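Local coordinates for toxin-like protein (PDB 5DZQ) that probably transfers ADP-ribose from NAD+ to a target protein, as a C3-like mono-ADP-ribosyltransferase toxin from the honeybee pathogen Paenibacillus larvae, at residues 187-195 / 204-212. Numbering follows the deposited sequence.
Sequences TKYKIDKMY and TIKIEATVQ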
loop_
_atom_site.group_PDB
_atom_site.type_symbol
_atom_site.label_atom_id
_atom_site.label_comp_id
_atom_site.label_asym_id
_atom_site.label_seq_id
_atom_site.Cartn_x
_atom_site.Cartn_y
_atom_site.Cartn_z
ATOM N N THR B 187 9.440 -10.882 12.723
ATOM C CA THR B 187 9.655 -12.209 12.148
ATOM C C THR B 187 11.075 -12.302 11.611
ATOM O O THR B 187 11.571 -11.367 10.985
ATOM C CB THR B 187 8.649 -12.517 11.033
ATOM O OG1 THR B 187 7.387 -12.840 11.626
ATOM C CG2 THR B 187 9.102 -13.703 10.195
ATOM N N LYS B 188 11.738 -13.416 11.901
ATOM C CA LYS B 188 13.097 -13.643 11.432
ATOM C C LYS B 188 13.030 -14.651 10.315
ATOM O O LYS B 188 12.328 -15.650 10.426
ATOM C CB LYS B 188 14.008 -14.139 12.566
ATOM C CG LYS B 188 14.316 -13.063 13.622
ATOM C CD LYS B 188 15.510 -13.423 14.482
ATOM C CE LYS B 188 15.912 -12.245 15.382
ATOM N NZ LYS B 188 17.250 -12.452 16.021
ATOM N N TYR B 189 13.740 -14.379 9.225
ATOM C CA TYR B 189 13.739 -15.289 8.102
ATOM C C TYR B 189 15.135 -15.386 7.502
ATOM O O TYR B 189 15.871 -14.396 7.434
ATOM C CB TYR B 189 12.712 -14.849 7.047
ATOM C CG TYR B 189 12.934 -13.464 6.493
ATOM C CD1 TYR B 189 12.412 -12.347 7.132
ATOM C CD2 TYR B 189 13.653 -13.271 5.319
ATOM C CE1 TYR B 189 12.612 -11.070 6.625
ATOM C CE2 TYR B 189 13.855 -12.004 4.804
ATOM C CZ TYR B 189 13.330 -10.908 5.461
ATOM O OH TYR B 189 13.533 -9.650 4.958
ATOM N N LYS B 190 15.503 -16.597 7.098
ATOM C CA LYS B 190 16.798 -16.821 6.484
ATOM C C LYS B 190 16.668 -16.774 4.974
ATOM O O LYS B 190 15.850 -17.482 4.385
ATOM C CB LYS B 190 17.385 -18.159 6.926
ATOM C CG LYS B 190 18.701 -18.502 6.249
ATOM C CD LYS B 190 19.094 -19.932 6.561
ATOM C CE LYS B 190 20.408 -20.296 5.907
ATOM N NZ LYS B 190 21.515 -19.494 6.483
ATOM N N ILE B 191 17.479 -15.941 4.340
ATOM C CA ILE B 191 17.447 -15.858 2.894
ATOM C C ILE B 191 18.222 -17.046 2.342
ATOM O O ILE B 191 19.444 -17.128 2.487
ATOM C CB ILE B 191 18.019 -14.524 2.404
ATOM C CG1 ILE B 191 17.074 -13.397 2.832
ATOM C CG2 ILE B 191 18.213 -14.534 0.894
ATOM C CD1 ILE B 191 17.526 -12.020 2.438
ATOM N N ASP B 192 17.491 -17.991 1.753
ATOM C CA ASP B 192 18.080 -19.248 1.293
ATOM C C ASP B 192 18.747 -19.070 -0.063
ATOM O O ASP B 192 19.815 -19.616 -0.319
ATOM C CB ASP B 192 17.015 -20.350 1.198
ATOM C CG ASP B 192 16.427 -20.736 2.555
ATOM O OD1 ASP B 192 17.194 -21.010 3.502
ATOM O OD2 ASP B 192 15.183 -20.785 2.666
ATOM N N LYS B 193 18.108 -18.301 -0.934
ATOM C CA LYS B 193 18.598 -18.134 -2.295
ATOM C C LYS B 193 18.139 -16.800 -2.845
ATOM O O LYS B 193 17.088 -16.289 -2.465
ATOM C CB LYS B 193 18.104 -19.279 -3.181
ATOM C CG LYS B 193 18.922 -19.523 -4.434
ATOM C CD LYS B 193 18.413 -20.759 -5.160
ATOM C CE LYS B 193 19.340 -21.187 -6.289
ATOM N NZ LYS B 193 18.860 -22.445 -6.946
ATOM N N MET B 194 18.925 -16.231 -3.742
ATOM C CA MET B 194 18.590 -14.941 -4.323
ATOM C C MET B 194 19.039 -14.904 -5.778
ATOM O O MET B 194 20.197 -15.205 -6.071
ATOM C CB MET B 194 19.252 -13.825 -3.509
ATOM C CG MET B 194 18.646 -12.469 -3.668
ATOM S SD MET B 194 19.238 -11.362 -2.358
ATOM C CE MET B 194 18.646 -9.800 -2.988
ATOM N N TYR B 195 18.136 -14.568 -6.696
ATOM C CA TYR B 195 18.508 -14.546 -8.110
ATOM C C TYR B 195 17.599 -13.678 -8.948
ATOM O O TYR B 195 16.547 -13.223 -8.496
ATOM C CB TYR B 195 18.530 -15.971 -8.704
ATOM C CG TYR B 195 17.247 -16.768 -8.513
ATOM C CD1 TYR B 195 17.032 -17.493 -7.344
ATOM C CD2 TYR B 195 16.272 -16.814 -9.499
ATOM C CE1 TYR B 195 15.880 -18.232 -7.162
ATOM C CE2 TYR B 195 15.105 -17.553 -9.325
ATOM C CZ TYR B 195 14.921 -18.260 -8.154
ATOM O OH TYR B 195 13.774 -18.988 -7.955
ATOM N N THR B 204 12.959 -9.650 -12.635
ATOM C CA THR B 204 12.461 -9.680 -11.268
ATOM C C THR B 204 13.553 -10.153 -10.310
ATOM O O THR B 204 14.235 -11.146 -10.570
ATOM C CB THR B 204 11.215 -10.620 -11.145
ATOM O OG1 THR B 204 10.188 -10.194 -12.054
ATOM C CG2 THR B 204 10.672 -10.627 -9.717
ATOM N N ILE B 205 13.726 -9.444 -9.203
ATOM C CA ILE B 205 14.655 -9.901 -8.190
ATOM C C ILE B 205 13.899 -10.869 -7.313
ATOM O O ILE B 205 12.893 -10.503 -6.703
ATOM C CB ILE B 205 15.234 -8.732 -7.370
ATOM C CG1 ILE B 205 16.182 -7.911 -8.249
ATOM C CG2 ILE B 205 15.962 -9.248 -6.144
ATOM C CD1 ILE B 205 16.527 -6.544 -7.680
ATOM N N LYS B 206 14.363 -12.116 -7.285
ATOM C CA LYS B 206 13.679 -13.190 -6.575
ATOM C C LYS B 206 14.402 -13.503 -5.274
ATOM O O LYS B 206 15.611 -13.716 -5.264
ATOM C CB LYS B 206 13.587 -14.445 -7.459
ATOM C CG LYS B 206 12.937 -15.681 -6.800
ATOM C CD LYS B 206 11.526 -15.381 -6.299
ATOM C CE LYS B 206 10.547 -16.490 -6.642
ATOM N NZ LYS B 206 10.821 -17.785 -5.976
ATOM N N ILE B 207 13.660 -13.498 -4.172
ATOM C CA ILE B 207 14.202 -13.865 -2.871
ATOM C C ILE B 207 13.464 -15.083 -2.342
ATOM O O ILE B 207 12.246 -15.074 -2.241
ATOM C CB ILE B 207 14.091 -12.705 -1.843
ATOM C CG1 ILE B 207 14.861 -11.483 -2.351
ATOM C CG2 ILE B 207 14.617 -13.167 -0.467
ATOM C CD1 ILE B 207 14.583 -10.200 -1.580
ATOM N N GLU B 208 14.199 -16.138 -2.015
ATOM C CA GLU B 208 13.593 -17.318 -1.416
ATOM C C GLU B 208 14.066 -17.444 0.033
ATOM O O GLU B 208 15.271 -17.471 0.299
ATOM C CB GLU B 208 13.931 -18.569 -2.238
ATOM C CG GLU B 208 13.484 -18.412 -3.692
ATOM C CD GLU B 208 13.661 -19.674 -4.514
ATOM O OE1 GLU B 208 14.447 -20.548 -4.100
ATOM O OE2 GLU B 208 13.008 -19.781 -5.574
ATOM N N ALA B 209 13.120 -17.504 0.969
ATOM C CA ALA B 209 13.462 -17.435 2.387
ATOM C C ALA B 209 12.661 -18.416 3.235
ATOM O O ALA B 209 11.585 -18.873 2.838
ATOM C CB ALA B 209 13.263 -16.017 2.909
ATOM N N THR B 210 13.199 -18.735 4.405
ATOM C CA THR B 210 12.525 -19.616 5.352
ATOM C C THR B 210 12.336 -18.920 6.695
ATOM O O THR B 210 13.292 -18.430 7.276
ATOM C CB THR B 210 13.312 -20.917 5.564
ATOM O OG1 THR B 210 13.449 -21.595 4.310
ATOM C CG2 THR B 210 12.582 -21.823 6.541
ATOM N N VAL B 211 11.094 -18.863 7.169
ATOM C CA VAL B 211 10.786 -18.241 8.448
ATOM C C VAL B 211 11.383 -19.075 9.579
ATOM O O VAL B 211 11.304 -20.302 9.560
ATOM C CB VAL B 211 9.259 -18.085 8.651
ATOM C CG1 VAL B 211 8.932 -17.674 10.080
ATOM C CG2 VAL B 211 8.684 -17.057 7.655
ATOM N N GLN B 212 12.010 -18.407 10.538
ATOM C CA GLN B 212 12.511 -19.080 11.732
ATOM C C GLN B 212 11.458 -19.008 12.841
ATOM O O GLN B 212 11.117 -20.026 13.453
ATOM C CB GLN B 212 13.820 -18.449 12.204
ATOM C CG GLN B 212 14.789 -18.086 11.098
ATOM C CD GLN B 212 15.420 -19.300 10.440
ATOM O OE1 GLN B 212 16.346 -19.900 10.979
ATOM N NE2 GLN B 212 14.927 -19.659 9.263
#
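M194 lies beside I207 on the tightly packed face of an antiparallel beta hairpin, two neighbouring strands in the mixed sheet of this ADP-ribosyltransferase fold. With CG anti to its backbone N (chi1 -160°), the flexible thioether of M194 carries CE to 4.2 Å from CG2 of I205, while helix 118-128 packs on the same side chain. I191 and I207 meet through their CG2 methyls, and the small A209 leaves room for a ring: CD2 of Y189 stands 3.7 Å from CB of A209. Apolar I191, M194, I207 and A209 suit this buried face; the other is polar and more open to solvent. There a classic beta bulge lets D192 and K193 both donate their backbone N-H to E208 O, D192 N at 2.7 Å. D192, the extra residue, points toward the partner strand, where T210's short side chain brings OG1 to the syn lone pair of D192 OD2, 2.5 Å away. K206 serves twice: its aliphatic part covers one face of the Y195 ring in a CH-pi contact, CG 4.0 Å from the centroid, and its ammonium NZ forms a salt bridge with E208 OE2 at 3.0 Å. Y195 OH meets that same OE2 from above the carboxylate plane, at 2.6 Å.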